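Local coordinates for cell division protein FtsX (Streptococcus pneumoniae, PDB 6HE6), which serves in cell division as a membrane component of the FtsEX ABC transporter and interacts through its large extracellular loop with the peptidoglycan hydrolase PcsB, at residues A[38-41]-A[42-45]; A[56-60]-A[61-65]; A[93-96]-A[97-100]. All blocks are in the same frame, centred on the assembly; numbering follows the deposited sequence.

Contact 1: A[38-41]-A[42-45]; sequences DYHK and VYDS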
ATOM      1  N   ASP A  38     -11.101   1.782 -11.253  1.00 68.00           N
ATOM      2  CA  ASP A  38     -10.671   2.185  -9.923  1.00 70.47           C
ATOM      3  C   ASP A  38      -9.157   2.274  -9.797  1.00 64.79           C
ATOM      4  O   ASP A  38      -8.650   2.414  -8.681  1.00 63.98           O
ATOM      5  CB  ASP A  38     -11.237   1.231  -8.872  1.00 78.58           C
ATOM      6  CG  ASP A  38     -12.746   1.339  -8.748  1.00 88.62           C
ATOM      7  OD1 ASP A  38     -13.313   2.326  -9.269  1.00 91.67           O
ATOM      8  OD2 ASP A  38     -13.361   0.451  -8.119  1.00 88.26           O
ATOM      9  N   TYR A  39      -8.438   2.230 -10.916  1.00 55.13           N
ATOM     10  CA  TYR A  39      -6.985   2.232 -10.899  1.00 52.36           C
ATOM     11  C   TYR A  39      -6.468   3.540 -10.328  1.00 52.33           C
ATOM     12  O   TYR A  39      -6.855   4.627 -10.781  1.00 62.42           O
ATOM     13  CB  TYR A  39      -6.446   2.017 -12.313  1.00 53.93           C
ATOM     14  CG  TYR A  39      -4.953   2.178 -12.448  1.00 55.36           C
ATOM     15  CD1 TYR A  39      -4.087   1.300 -11.827  1.00 61.88           C
ATOM     16  CD2 TYR A  39      -4.411   3.226 -13.183  1.00 60.57           C
ATOM     17  CE1 TYR A  39      -2.717   1.448 -11.950  1.00 65.92           C
ATOM     18  CE2 TYR A  39      -3.055   3.384 -13.305  1.00 60.92           C
ATOM     19  CZ  TYR A  39      -2.211   2.489 -12.693  1.00 67.70           C
ATOM     20  OH  TYR A  39      -0.854   2.626 -12.801  1.00 69.29           O
ATOM     21  N   HIS A  40      -5.607   3.439  -9.319  1.00 50.27           N
ATOM     22  CA  HIS A  40      -4.882   4.587  -8.767  1.00 50.39           C
ATOM     23  C   HIS A  40      -5.788   5.598  -8.085  1.00 57.27           C
ATOM     24  O   HIS A  40      -5.353   6.723  -7.786  1.00 58.93           O
ATOM     25  CB  HIS A  40      -4.035   5.276  -9.848  1.00 53.81           C
ATOM     26  CG  HIS A  40      -2.675   4.676 -10.014  1.00 61.64           C
ATOM     27  ND1 HIS A  40      -2.234   3.619  -9.250  1.00 65.54           N
ATOM     28  CD2 HIS A  40      -1.651   5.001 -10.834  1.00 64.71           C
ATOM     29  CE1 HIS A  40      -0.998   3.312  -9.595  1.00 66.67           C
ATOM     30  NE2 HIS A  40      -0.623   4.131 -10.559  1.00 70.33           N
ATOM     31  N   LYS A  41      -7.036   5.221  -7.795  1.00 58.94           N
ATOM     32  CA  LYS A  41      -7.924   6.097  -7.027  1.00 60.19           C
ATOM     33  C   LYS A  41      -7.300   6.483  -5.693  1.00 62.33           C
ATOM     34  O   LYS A  41      -7.345   7.650  -5.279  1.00 59.75           O
ATOM     35  CB  LYS A  41      -9.262   5.393  -6.788  1.00 68.25           C
ATOM     36  CG  LYS A  41     -10.454   5.993  -7.517  1.00 73.66           C
ATOM     37  CD  LYS A  41     -10.208   6.126  -9.002  1.00 77.75           C
ATOM     38  CE  LYS A  41     -11.348   6.880  -9.687  1.00 84.96           C
ATOM     39  NZ  LYS A  41     -12.697   6.421  -9.241  1.00 81.74           N
ATOM     40  N   VAL A  42      -6.734   5.504  -4.988  1.00 52.61           N
ATOM     41  CA  VAL A  42      -6.120   5.789  -3.695  1.00 57.05           C
ATOM     42  C   VAL A  42      -4.761   6.442  -3.879  1.00 50.62           C
ATOM     43  O   VAL A  42      -4.430   7.413  -3.180  1.00 51.04           O
ATOM     44  CB  VAL A  42      -6.015   4.507  -2.859  1.00 50.69           C
ATOM     45  CG1 VAL A  42      -5.285   4.794  -1.559  1.00 49.28           C
ATOM     46  CG2 VAL A  42      -7.409   3.935  -2.618  1.00 49.52           C
ATOM     47  N   TYR A  43      -3.958   5.925  -4.821  1.00 48.34           N
ATOM     48  CA  TYR A  43      -2.655   6.513  -5.121  1.00 49.09           C
ATOM     49  C   TYR A  43      -2.788   8.011  -5.357  1.00 52.08           C
ATOM     50  O   TYR A  43      -2.088   8.811  -4.730  1.00 57.39           O
ATOM     51  CB  TYR A  43      -2.011   5.816  -6.342  1.00 50.46           C
ATOM     52  CG  TYR A  43      -0.774   6.523  -6.892  1.00 53.67           C
ATOM     53  CD1 TYR A  43       0.489   6.255  -6.383  1.00 52.25           C
ATOM     54  CD2 TYR A  43      -0.879   7.478  -7.902  1.00 58.44           C
ATOM     55  CE1 TYR A  43       1.615   6.915  -6.875  1.00 51.89           C
ATOM     56  CE2 TYR A  43       0.230   8.136  -8.389  1.00 60.25           C
ATOM     57  CZ  TYR A  43       1.473   7.844  -7.874  1.00 58.97           C
ATOM     58  OH  TYR A  43       2.563   8.507  -8.364  1.00 52.37           O
ATOM     59  N   ASP A  44      -3.731   8.415  -6.211  1.00 52.13           N
ATOM     60  CA  ASP A  44      -3.809   9.815  -6.624  1.00 49.65           C
ATOM     61  C   ASP A  44      -4.178  10.738  -5.464  1.00 52.27           C
ATOM     62  O   ASP A  44      -3.624  11.836  -5.348  1.00 55.84           O
ATOM     63  CB  ASP A  44      -4.809   9.988  -7.770  1.00 49.81           C
ATOM     64  CG  ASP A  44      -4.329   9.392  -9.069  1.00 59.53           C
ATOM     65  OD1 ASP A  44      -3.106   9.192  -9.215  1.00 61.96           O
ATOM     66  OD2 ASP A  44      -5.175   9.178  -9.966  1.00 61.36           O
ATOM     67  N   SER A  45      -5.104  10.309  -4.595  1.00 50.80           N
ATOM     68  CA  SER A  45      -5.497  11.125  -3.447  1.00 57.31           C
ATOM     69  C   SER A  45      -4.332  11.331  -2.491  1.00 58.73           C
ATOM     70  O   SER A  45      -4.164  12.420  -1.934  1.00 53.66           O
ATOM     71  CB  SER A  45      -6.662  10.465  -2.717  1.00 58.45           C
ATOM     72  OG  SER A  45      -7.759  10.295  -3.596  1.00 58.72           O
TER
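The His-40 ring lies between two tyrosine rings. On one face it meets Tyr-43 in a face-to-face stack, centroids 4.5 Å apart and planes at 28°. On the opposite face Tyr-39 CZ sits over its centre. At the edge of the Tyr-43 ring, in plane, lies OD1 of Asp-44. The site is the N-cap of helix 41-47, reached through a type II beta turn from Asp-38 to Lys-41, with His-40 at the N-cap position. The stack is offset: Tyr-43 CD2 stands toward the rim of the imidazole, 3.9 Å from His-40 CD2. Tyr-43 CG is anti to its backbone N (chi1 169°), and this lays the phenol alongside the imidazole, pointing the same way. His-40 ND1 approaches Tyr-43 CB at 3.7 Å. It also makes a weak hydrogen bond to the backbone O of Asp-22, which helps fix the ring's rotation. The Asp-22 carboxylate, from another loop, accepts from Val-42 N and Tyr-43 N at the start of the helix. Tyr-89 of strand 88-93 packs against His-40, Val-42 and Tyr-43. In the first helical turn, Asp-44 N donates to His-40 O, 2.8 Å and 160° at the hydrogen. One residue on, Ser-45 OG donates to Lys-41 O at 3.2 Å, nearly in line with the carbonyl bond.

Contact 2: A[56-60]-A[61-65]; sequences TFSSK and EEQYE. With CAT (dodecane-trimethylamine), chain C.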
ATOM      1  N   THR A  56       4.637   4.728  -2.714  1.00 47.03           N
ATOM      2  CA  THR A  56       5.184   3.557  -3.382  1.00 37.94           C
ATOM      3  C   THR A  56       4.343   2.337  -3.038  1.00 40.92           C
ATOM      4  O   THR A  56       4.157   2.028  -1.858  1.00 47.66           O
ATOM      5  CB  THR A  56       6.633   3.339  -2.934  1.00 49.37           C
ATOM      6  OG1 THR A  56       7.394   4.533  -3.185  1.00 51.24           O
ATOM      7  CG2 THR A  56       7.244   2.185  -3.673  1.00 53.34           C
ATOM      8  N   PHE A  57       3.830   1.648  -4.061  1.00 47.37           N
ATOM      9  CA  PHE A  57       3.060   0.435  -3.829  1.00 48.48           C
ATOM     10  C   PHE A  57       3.917  -0.673  -3.214  1.00 56.69           C
ATOM     11  O   PHE A  57       5.028  -0.948  -3.674  1.00 53.36           O
ATOM     12  CB  PHE A  57       2.443  -0.080  -5.143  1.00 49.21           C
ATOM     13  CG  PHE A  57       1.403  -1.167  -4.946  1.00 47.75           C
ATOM     14  CD1 PHE A  57       0.281  -0.939  -4.164  1.00 46.21           C
ATOM     15  CD2 PHE A  57       1.549  -2.411  -5.541  1.00 53.24           C
ATOM     16  CE1 PHE A  57      -0.676  -1.939  -3.984  1.00 53.72           C
ATOM     17  CE2 PHE A  57       0.607  -3.391  -5.370  1.00 55.99           C
ATOM     18  CZ  PHE A  57      -0.507  -3.161  -4.585  1.00 56.49           C
ATOM     19  N   SER A  58       3.365  -1.348  -2.196  1.00 51.56           N
ATOM     20  CA  SER A  58       3.972  -2.537  -1.583  1.00 55.37           C
ATOM     21  C   SER A  58       2.909  -3.630  -1.528  1.00 52.67           C
ATOM     22  O   SER A  58       2.015  -3.600  -0.675  1.00 51.37           O
ATOM     23  CB  SER A  58       4.522  -2.240  -0.183  1.00 63.82           C
ATOM     24  OG  SER A  58       4.788  -3.430   0.559  1.00 60.32           O
ATOM     25  N   SER A  59       2.998  -4.596  -2.429  1.00 46.74           N
ATOM     26  CA  SER A  59       1.983  -5.637  -2.485  1.00 58.06           C
ATOM     27  C   SER A  59       2.037  -6.565  -1.264  1.00 57.19           C
ATOM     28  O   SER A  59       3.068  -6.713  -0.589  1.00 56.12           O
ATOM     29  CB  SER A  59       2.180  -6.489  -3.722  1.00 59.84           C
ATOM     30  OG  SER A  59       3.207  -7.407  -3.432  1.00 58.12           O
ATOM     31  N   LYS A  60       0.925  -7.262  -1.038  1.00 62.92           N
ATOM     32  CA  LYS A  60       0.891  -8.252   0.032  1.00 62.74           C
ATOM     33  C   LYS A  60       1.884  -9.390  -0.220  1.00 63.76           C
ATOM     34  O   LYS A  60       2.509  -9.899   0.721  1.00 57.58           O
ATOM     35  CB  LYS A  60      -0.530  -8.797   0.207  1.00 60.97           C
ATOM     36  CG  LYS A  60      -1.161  -9.444  -1.028  1.00 52.40           C
ATOM     37  CD  LYS A  60      -2.630  -9.846  -0.736  1.00 56.18           C
ATOM     38  CE  LYS A  60      -3.557  -9.518  -1.909  1.00 69.77           C
ATOM     39  NZ  LYS A  60      -3.262 -10.332  -3.140  1.00 71.48           N
ATOM     40  N   GLU A  61       2.036  -9.808  -1.477  1.00 55.08           N
ATOM     41  CA  GLU A  61       3.047 -10.805  -1.818  1.00 63.34           C
ATOM     42  C   GLU A  61       4.423 -10.350  -1.348  1.00 65.85           C
ATOM     43  O   GLU A  61       5.076 -11.012  -0.532  1.00 59.19           O
ATOM     44  CB  GLU A  61       3.044 -11.041  -3.331  1.00 62.79           C
ATOM     45  CG  GLU A  61       1.756 -11.677  -3.837  1.00 60.85           C
ATOM     46  CD  GLU A  61       0.571 -10.733  -3.855  1.00 65.20           C
ATOM     47  OE1 GLU A  61       0.782  -9.504  -3.801  1.00 64.09           O
ATOM     48  OE2 GLU A  61      -0.579 -11.227  -3.915  1.00 65.96           O
ATOM     49  N   GLU A  62       4.848  -9.180  -1.828  1.00 50.88           N
ATOM     50  CA  GLU A  62       6.151  -8.641  -1.475  1.00 57.10           C
ATOM     51  C   GLU A  62       6.343  -8.576   0.042  1.00 60.63           C
ATOM     52  O   GLU A  62       7.412  -8.939   0.548  1.00 57.75           O
ATOM     53  CB  GLU A  62       6.283  -7.263  -2.124  1.00 70.74           C
ATOM     54  CG  GLU A  62       7.481  -6.453  -1.750  1.00 85.47           C
ATOM     55  CD  GLU A  62       7.308  -5.008  -2.182  1.00 98.64           C
ATOM     56  OE1 GLU A  62       6.531  -4.758  -3.136  1.00100.77           O
ATOM     57  OE2 GLU A  62       7.925  -4.124  -1.553  1.00105.05           O
ATOM     58  N   GLN A  63       5.310  -8.147   0.791  1.00 55.73           N
ATOM     59  CA  GLN A  63       5.439  -8.047   2.246  1.00 59.79           C
ATOM     60  C   GLN A  63       5.689  -9.401   2.879  1.00 65.08           C
ATOM     61  O   GLN A  63       6.376  -9.483   3.904  1.00 71.90           O
ATOM     62  CB  GLN A  63       4.198  -7.418   2.893  1.00 63.75           C
ATOM     63  CG  GLN A  63       3.966  -5.967   2.544  1.00 66.72           C
ATOM     64  CD  GLN A  63       2.676  -5.410   3.147  1.00 79.19           C
ATOM     65  OE1 GLN A  63       2.397  -5.594   4.336  1.00100.74           O
ATOM     66  NE2 GLN A  63       1.881  -4.737   2.314  1.00 65.89           N
ATOM     67  N   TYR A  64       5.145 -10.470   2.292  1.00 57.86           N
ATOM     68  CA  TYR A  64       5.356 -11.784   2.881  1.00 63.91           C
ATOM     69  C   TYR A  64       6.751 -12.311   2.552  1.00 55.53           C
ATOM     70  O   TYR A  64       7.409 -12.895   3.415  1.00 52.57           O
ATOM     71  CB  TYR A  64       4.273 -12.768   2.426  1.00 56.46           C
ATOM     72  CG  TYR A  64       4.595 -14.187   2.818  1.00 57.07           C
ATOM     73  CD1 TYR A  64       4.507 -14.589   4.146  1.00 59.20           C
ATOM     74  CD2 TYR A  64       5.008 -15.122   1.877  1.00 58.20           C
ATOM     75  CE1 TYR A  64       4.813 -15.880   4.529  1.00 65.53           C
ATOM     76  CE2 TYR A  64       5.322 -16.439   2.260  1.00 55.59           C
ATOM     77  CZ  TYR A  64       5.215 -16.799   3.586  1.00 62.99           C
ATOM     78  OH  TYR A  64       5.520 -18.081   3.993  1.00 67.17           O
ATOM     79  N   GLU A  65       7.226 -12.089   1.331  1.00 60.20           N
ATOM     80  CA  GLU A  65       8.590 -12.491   0.993  1.00 61.72           C
ATOM     81  C   GLU A  65       9.598 -11.835   1.927  1.00 55.52           C
ATOM     82  O   GLU A  65      10.496 -12.500   2.451  1.00 56.11           O
ATOM     83  CB  GLU A  65       8.907 -12.146  -0.455  1.00 66.12           C
ATOM     84  CG  GLU A  65       7.775 -12.437  -1.409  1.00 82.37           C
ATOM     85  CD  GLU A  65       7.112 -13.775  -1.147  1.00 96.00           C
ATOM     86  OE1 GLU A  65       7.846 -14.780  -1.014  1.00 99.02           O
ATOM     87  OE2 GLU A  65       5.858 -13.821  -1.073  1.00 97.19           O
TER
HETATM   88  C1  CAT C 201       0.529 -17.551   1.893  1.00 78.22           C
HETATM   89  C2  CAT C 201       1.398 -17.334   3.142  1.00 77.48           C
HETATM   90  C3  CAT C 201       0.783 -16.274   4.071  1.00 68.28           C
HETATM   91  C4  CAT C 201       1.204 -16.450   5.541  1.00 73.44           C
HETATM   92  C5  CAT C 201       0.643 -15.287   6.379  1.00 75.21           C
HETATM   93  C6  CAT C 201       0.732 -15.505   7.899  1.00 78.45           C
HETATM   94  C7  CAT C 201      -0.673 -15.391   8.496  1.00 77.40           C
HETATM   95  C8  CAT C 201      -0.707 -14.939   9.960  1.00 81.03           C
HETATM   96  C9  CAT C 201      -1.966 -14.084  10.147  1.00 80.98           C
HETATM   97  C10 CAT C 201      -2.351 -13.941  11.617  1.00 82.46           C
HETATM   98  C11 CAT C 201      -2.840 -12.509  11.857  1.00 80.07           C
HETATM   99  C12 CAT C 201      -4.191 -12.518  12.572  1.00 74.88           C
HETATM  100  CA1 CAT C 201       0.424 -17.532  -0.511  1.00 71.90           C
HETATM  101  CB1 CAT C 201       2.005 -16.189   0.645  1.00 78.24           C
HETATM  102  CC1 CAT C 201       2.236 -18.569   0.571  1.00 84.41           C
HETATM  103  NE1 CAT C 201       1.299 -17.461   0.658  1.00 81.02           N
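Lys-60 and Glu-61, neighbours in sequence, run side by side and join at their ends in a salt bridge. This is the strand-to-helix junction from strand 52-58 into helix 60-70, with Ser-59 as the N-cap. Lys-60 NZ reaches Glu-61 OE2 at 2.9 Å, on the syn side of the carboxylate. Lys-60 CG is held between its backbone N and carbonyl carbon (chi1 58°), and the chain bends twice further out to bring NZ back to the carboxylate, close to its plane. The other oxygen, Glu-61 OE1, takes a weak hydrogen bond from Ser-59 OG at 3.2 Å. The same hydroxyl oxygen accepts from Glu-62 N at 2.9 Å, nearly straight at 170°. This is the capping bond. A capping box is not completed: Glu-62 OE1 stays 3.6 Å from Ser-59 N, which is buried without a partner in the model. Gln-63 ties the helix back to the strand. Its NE2 donates to Ser-58 O at 3.2 Å, from above the carbonyl plane, and weakly to Tyr-86 O. Its CG lies 3.3 Å from Ser-58 OG. The next residue, Tyr-64, faces the bound dodecane-trimethylamine, while its OH is hydrogen-bonded to Trp-75 N. Ligand atom C2 lies over one ring face, toward the rim. The closest approach is by the ammonium methyl, 3.4 Å from Tyr-64 CD2 to CB1.

Contact 3: A[93-96]-A[97-100]; sequences ANAP and NDVK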
ATOM      1  N   ALA A  93       6.363  11.435   4.153  1.00 52.20           N
ATOM      2  CA  ALA A  93       5.982  12.806   4.482  1.00 57.79           C
ATOM      3  C   ALA A  93       7.134  13.769   4.201  1.00 62.65           C
ATOM      4  O   ALA A  93       8.288  13.367   4.105  1.00 61.07           O
ATOM      5  CB  ALA A  93       5.575  12.926   5.952  1.00 53.48           C
ATOM      6  N   ASN A  94       6.812  15.062   4.087  1.00 60.20           N
ATOM      7  CA  ASN A  94       7.869  16.051   3.894  1.00 55.67           C
ATOM      8  C   ASN A  94       8.620  16.337   5.191  1.00 64.69           C
ATOM      9  O   ASN A  94       9.819  16.637   5.158  1.00 60.34           O
ATOM     10  CB  ASN A  94       7.284  17.353   3.330  1.00 66.68           C
ATOM     11  CG  ASN A  94       7.213  17.365   1.799  1.00 79.20           C
ATOM     12  OD1 ASN A  94       7.939  16.639   1.112  1.00 86.35           O
ATOM     13  ND2 ASN A  94       6.324  18.193   1.263  1.00 83.89           N
ATOM     14  N   ALA A  95       7.942  16.259   6.334  1.00 61.73           N
ATOM     15  CA  ALA A  95       8.548  16.501   7.632  1.00 58.39           C
ATOM     16  C   ALA A  95       7.884  15.579   8.632  1.00 64.33           C
ATOM     17  O   ALA A  95       6.752  15.133   8.400  1.00 64.16           O
ATOM     18  CB  ALA A  95       8.385  17.966   8.073  1.00 61.47           C
ATOM     19  N   PRO A  96       8.551  15.264   9.741  1.00 62.01           N
ATOM     20  CA  PRO A  96       7.890  14.451  10.777  1.00 64.64           C
ATOM     21  C   PRO A  96       6.556  15.017  11.233  1.00 63.97           C
ATOM     22  O   PRO A  96       5.604  14.253  11.432  1.00 65.27           O
ATOM     23  CB  PRO A  96       8.929  14.427  11.912  1.00 62.80           C
ATOM     24  CG  PRO A  96      10.242  14.621  11.228  1.00 59.79           C
ATOM     25  CD  PRO A  96       9.971  15.521  10.050  1.00 65.83           C
ATOM     26  N   ASN A  97       6.442  16.343  11.359  1.00 69.96           N
ATOM     27  CA  ASN A  97       5.228  16.945  11.903  1.00 66.62           C
ATOM     28  C   ASN A  97       4.019  16.796  10.985  1.00 70.04           C
ATOM     29  O   ASN A  97       2.884  16.920  11.462  1.00 69.91           O
ATOM     30  CB  ASN A  97       5.477  18.421  12.209  1.00 62.66           C
ATOM     31  CG  ASN A  97       6.284  18.611  13.475  1.00 72.11           C
ATOM     32  OD1 ASN A  97       6.508  17.659  14.226  1.00 73.62           O
ATOM     33  ND2 ASN A  97       6.747  19.833  13.712  1.00 82.23           N
ATOM     34  N   ASP A  98       4.232  16.551   9.689  1.00 62.59           N
ATOM     35  CA  ASP A  98       3.138  16.340   8.745  1.00 62.72           C
ATOM     36  C   ASP A  98       2.513  14.957   8.848  1.00 61.58           C
ATOM     37  O   ASP A  98       1.460  14.723   8.234  1.00 62.11           O
ATOM     38  CB  ASP A  98       3.616  16.538   7.300  1.00 60.22           C
ATOM     39  CG  ASP A  98       4.207  17.910   7.052  1.00 68.76           C
ATOM     40  OD1 ASP A  98       3.649  18.914   7.536  1.00 76.88           O
ATOM     41  OD2 ASP A  98       5.230  17.984   6.349  1.00 75.02           O
ATOM     42  N   VAL A  99       3.132  14.041   9.592  1.00 62.01           N
ATOM     43  CA  VAL A  99       2.726  12.636   9.550  1.00 64.21           C
ATOM     44  C   VAL A  99       1.323  12.459  10.113  1.00 69.76           C
ATOM     45  O   VAL A  99       0.489  11.760   9.529  1.00 74.00           O
ATOM     46  CB  VAL A  99       3.739  11.763  10.312  1.00 71.31           C
ATOM     47  CG1 VAL A  99       3.073  10.477  10.817  1.00 71.02           C
ATOM     48  CG2 VAL A  99       4.941  11.459   9.453  1.00 69.89           C
ATOM     49  N   LYS A 100       1.038  13.079  11.261  1.00 67.04           N
ATOM     50  CA  LYS A 100      -0.259  12.858  11.892  1.00 68.05           C
ATOM     51  C   LYS A 100      -1.390  13.395  11.027  1.00 67.24           C
ATOM     52  O   LYS A 100      -2.458  12.778  10.937  1.00 72.42           O
ATOM     53  CB  LYS A 100      -0.294  13.468  13.302  1.00 77.32           C
ATOM     54  CG  LYS A 100      -0.721  12.441  14.359  1.00 91.48           C
ATOM     55  CD  LYS A 100      -0.372  12.823  15.798  1.00101.66           C
ATOM     56  CE  LYS A 100       0.823  12.012  16.325  1.00101.97           C
ATOM     57  NZ  LYS A 100       1.108  12.269  17.777  1.00102.25           N
TER
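The turn that leads from strand 88-93 into helix 99-107 is built on two consecutive backbone hydrogen bonds, each between residues three apart. Asp-98 N donates to Ala-95 O at 3.2 Å. Val-99 N donates to Pro-96 O at 3.1 Å. Both donors sit well above the carbonyl plane, by 60° and 52°, so neither bond lies on a lone pair. Such bonds belong to a tightly wound turn. Pro-96 N carries no hydrogen and gives no backbone bond. The side chain of Asp-98 folds back over the start of the turn. Its CG is anti to the carbonyl carbon and beside the backbone N (chi1 -58°), which turns the carboxylate toward Ala-95. Asp-98 OD2 comes within 3.2 Å of Ala-95 N. It also touches Ala-95 CB at 3.6 Å and Asn-94 CB at 3.7 Å. A small apolar contact is made between the strand end and the helix. Val-99 CG2 meets Ala-93 CB at 3.8 Å, joining the end of strand 88-93 to helix 99-107. The same methyl lies 3.5 Å from Pro-96 O. At the strand end, Ala-93 is hydrogen-bonded through its backbone to Val-10, and Asn-94 to Thr-51. Val-99 also touches Asp-117. Strand 88-93, helix 99-107 and strand 112-116 form a split beta-alpha-beta unit, with strand 11-16 between the two strands. The turn opens this crossover, and the strand order fits a ferredoxin-like fold.

All three contacts are local and sit where the chain enters a helix, in one extracellular domain. Contacts 1 and 3 are at the surface. Contact 2 is partly buried, nearest the centre of the chain, and alone holds a residue of the ligand pocket. Contacts 1 and 2 are successive in the chain: helix 41-47 is followed by strand 52-58. Their centres are about 17 Å apart, and they do not touch. Strand 88-93 links the set: it borders contacts 1 and 2 and ends in contact 3. Chemistry differs with place: aromatic stacking in contact 1, serine capping and charge pairing in contact 2, a compact turn with one small apolar contact in contact 3.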